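Local structure of predicted protease of the collagenase family (Methanopyrus kandleri, 5D88) at residues F86-C91 with F207-A212. The protein is probably a peptidase of the U32 family, built on a TIM barrel, and binds zinc between the two subunits of its dimer. Sequence-based numbering, arbitrary orientation.
Sequences FTCAGC and FSHATA. With ZN (zinc ion), chain B.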
ATOM      1  N   PHE A  86       7.937  -2.208   7.521  1.00 21.12           N
ATOM      2  CA  PHE A  86       6.498  -2.391   7.444  1.00 21.75           C
ATOM      3  C   PHE A  86       5.824  -1.251   6.691  1.00 21.19           C
ATOM      4  O   PHE A  86       6.201  -0.080   6.820  1.00 23.17           O
ATOM      5  CB  PHE A  86       5.881  -2.525   8.846  1.00 22.38           C
ATOM      6  CG  PHE A  86       6.076  -1.337   9.740  1.00 22.41           C
ATOM      7  CD1 PHE A  86       5.214  -0.257   9.667  1.00 23.05           C
ATOM      8  CD2 PHE A  86       7.094  -1.331  10.684  1.00 22.25           C
ATOM      9  CE1 PHE A  86       5.360   0.805  10.501  1.00 25.14           C
ATOM     10  CE2 PHE A  86       7.254  -0.265  11.543  1.00 24.37           C
ATOM     11  CZ  PHE A  86       6.388   0.814  11.449  1.00 26.30           C
ATOM     12  N   THR A  87       4.797  -1.605   5.915  1.00 21.29           N
ATOM     13  CA  THR A  87       4.012  -0.618   5.192  1.00 21.60           C
ATOM     14  C   THR A  87       2.701  -0.296   5.882  1.00 22.52           C
ATOM     15  O   THR A  87       1.962   0.583   5.413  1.00 22.95           O
ATOM     16  CB  THR A  87       3.764  -1.093   3.756  1.00 21.70           C
ATOM     17  OG1 THR A  87       3.222  -2.424   3.745  1.00 23.50           O
ATOM     18  CG2 THR A  87       5.080  -1.049   2.982  1.00 23.03           C
ATOM     19  N   CYS A  88       2.404  -0.982   6.987  1.00 21.65           N
ATOM     20  CA  CYS A  88       1.201  -0.752   7.772  1.00 22.68           C
ATOM     21  C   CYS A  88       1.471  -1.186   9.204  1.00 22.28           C
ATOM     22  O   CYS A  88       2.059  -2.245   9.428  1.00 23.24           O
ATOM     23  CB  CYS A  88      -0.007  -1.518   7.216  1.00 21.72           C
ATOM     24  SG  CYS A  88      -1.563  -1.014   7.991  1.00 22.00           S
ATOM     25  N   ALA A  89       1.077  -0.338  10.156  1.00 25.93           N
ATOM     26  CA  ALA A  89       1.110  -0.668  11.576  1.00 28.00           C
ATOM     27  C   ALA A  89      -0.290  -0.654  12.181  1.00 26.78           C
ATOM     28  O   ALA A  89      -0.446  -0.519  13.405  1.00 26.92           O
ATOM     29  CB  ALA A  89       2.033   0.298  12.311  1.00 31.56           C
ATOM     30  N   GLY A  90      -1.313  -0.819  11.348  1.00 26.19           N
ATOM     31  CA  GLY A  90      -2.663  -0.836  11.848  1.00 28.54           C
ATOM     32  C   GLY A  90      -3.000   0.496  12.467  1.00 27.82           C
ATOM     33  O   GLY A  90      -2.639   1.542  11.947  1.00 29.19           O
ATOM     34  N   CYS A  91      -3.689   0.445  13.609  1.00 31.54           N
ATOM     35  CA  CYS A  91      -4.127   1.623  14.341  1.00 33.23           C
ATOM     36  C   CYS A  91      -3.107   2.099  15.367  1.00 29.57           C
ATOM     37  O   CYS A  91      -3.444   2.917  16.227  1.00 30.10           O
ATOM     38  CB  CYS A  91      -5.460   1.338  15.035  1.00 40.42           C
ATOM     39  SG  CYS A  91      -6.905   1.371  13.904  1.00 41.58           S
ATOM     40  N   PHE A 207       2.453  -9.277   5.297  1.00 20.68           N
ATOM     41  CA  PHE A 207       3.642  -9.679   6.045  1.00 20.90           C
ATOM     42  C   PHE A 207       4.035  -8.634   7.097  1.00 21.21           C
ATOM     43  O   PHE A 207       4.613  -8.986   8.125  1.00 22.05           O
ATOM     44  CB  PHE A 207       4.804  -9.953   5.097  1.00 21.43           C
ATOM     45  CG  PHE A 207       4.827 -11.337   4.558  1.00 21.06           C
ATOM     46  CD1 PHE A 207       3.910 -11.726   3.605  1.00 22.02           C
ATOM     47  CD2 PHE A 207       5.749 -12.258   5.027  1.00 23.34           C
ATOM     48  CE1 PHE A 207       3.925 -13.015   3.089  1.00 24.50           C
ATOM     49  CE2 PHE A 207       5.783 -13.568   4.518  1.00 25.90           C
ATOM     50  CZ  PHE A 207       4.859 -13.947   3.553  1.00 25.87           C
ATOM     51  N   SER A 208       3.757  -7.353   6.846  1.00 20.76           N
ATOM     52  CA  SER A 208       4.041  -6.309   7.824  1.00 21.54           C
ATOM     53  C   SER A 208       3.382  -6.631   9.150  1.00 21.49           C
ATOM     54  O   SER A 208       3.944  -6.364  10.218  1.00 23.76           O
ATOM     55  CB  SER A 208       3.526  -4.940   7.335  1.00 22.88           C
ATOM     56  OG  SER A 208       4.228  -4.454   6.191  1.00 22.37           O
ATOM     57  N   HIS A 209       2.155  -7.141   9.087  1.00 20.87           N
ATOM     58  CA  HIS A 209       1.405  -7.504  10.281  1.00 21.70           C
ATOM     59  C   HIS A 209       1.850  -8.850  10.832  1.00 23.56           C
ATOM     60  O   HIS A 209       1.996  -9.018  12.046  1.00 24.70           O
ATOM     61  CB  HIS A 209      -0.083  -7.551   9.953  1.00 22.46           C
ATOM     62  CG  HIS A 209      -0.739  -6.218   9.898  1.00 22.49           C
ATOM     63  ND1 HIS A 209      -1.240  -5.591  11.016  1.00 24.08           N
ATOM     64  CD2 HIS A 209      -1.018  -5.408   8.854  1.00 22.85           C
ATOM     65  CE1 HIS A 209      -1.779  -4.434  10.663  1.00 25.28           C
ATOM     66  NE2 HIS A 209      -1.667  -4.307   9.356  1.00 22.81           N
ATOM     67  N   ALA A 210       2.072  -9.820   9.953  1.00 21.93           N
ATOM     68  CA  ALA A 210       2.440 -11.150  10.410  1.00 22.36           C
ATOM     69  C   ALA A 210       3.703 -11.097  11.257  1.00 22.90           C
ATOM     70  O   ALA A 210       3.756 -11.653  12.361  1.00 23.67           O
ATOM     71  CB  ALA A 210       2.624 -12.069   9.208  1.00 23.74           C
ATOM     72  N   THR A 211       4.738 -10.453  10.734  1.00 22.05           N
ATOM     73  CA  THR A 211       6.001 -10.340  11.445  1.00 22.20           C
ATOM     74  C   THR A 211       5.826  -9.583  12.752  1.00 23.38           C
ATOM     75  O   THR A 211       6.279 -10.035  13.807  1.00 24.11           O
ATOM     76  CB  THR A 211       7.028  -9.657  10.540  1.00 23.09           C
ATOM     77  OG1 THR A 211       6.511  -8.409  10.048  1.00 22.45           O
ATOM     78  CG2 THR A 211       7.369 -10.579   9.348  1.00 23.56           C
ATOM     79  N   ALA A 212       5.157  -8.428  12.699  1.00 23.85           N
ATOM     80  CA  ALA A 212       5.006  -7.587  13.891  1.00 25.10           C
ATOM     81  C   ALA A 212       4.212  -8.283  14.985  1.00 25.49           C
ATOM     82  O   ALA A 212       4.464  -8.075  16.186  1.00 26.79           O
ATOM     83  CB  ALA A 212       4.313  -6.280  13.524  1.00 25.13           C
TER
HETATM   84 ZN    ZN B 301      -2.630  -3.014   8.103  0.50 23.67          ZN
HETATM   85  O   HOH W   1       3.137  -3.886  11.390  1.00 27.69           O
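With SG anti to the backbone N (chi1 -170°), C88 reaches out from its loop, while H209 carries CG anti to its carbonyl carbon (chi1 -79°), which together with the ring's roughly perpendicular second torsion brings NE2 to the same point. There C88 SG and H209 NE2 bind one zinc ion, at 2.3 Å and 2.0 Å respectively. The same two residues of the second subunit supply the other ligands, giving a four-coordinate Cys2His2 site across the dimer interface. Two second-shell bonds are placed to orient the ligands: E213 accepts from H209 ND1, which, with the zinc bond at NE2, would hold the ring's rotation and probably make it a stronger donor to the metal, and G90 N donates nearly straight to C88 SG (3.4 Å), which would favour the thiolate.

One residue before H209, S208 has OG beside its backbone N and accepts a nearly straight bond from T87 N (2.9 Å, 164°). S208 OG is also hydrogen-bonded to R204 O, one turn earlier in the helix, so two partners grip the hydroxyl. S208 CB meanwhile packs against F86 CB at 3.7 Å. An alanine here removes this acceptor from T87 N and would probably loosen the loop that carries the zinc ligand C88. A water bridges the C88 and S208 carbonyl oxygens. The contact thus ties the loop between barrel strand 79-83 and helix 98-113 to helix 200-213, which follows strand 185-190 and the short strand 192-193.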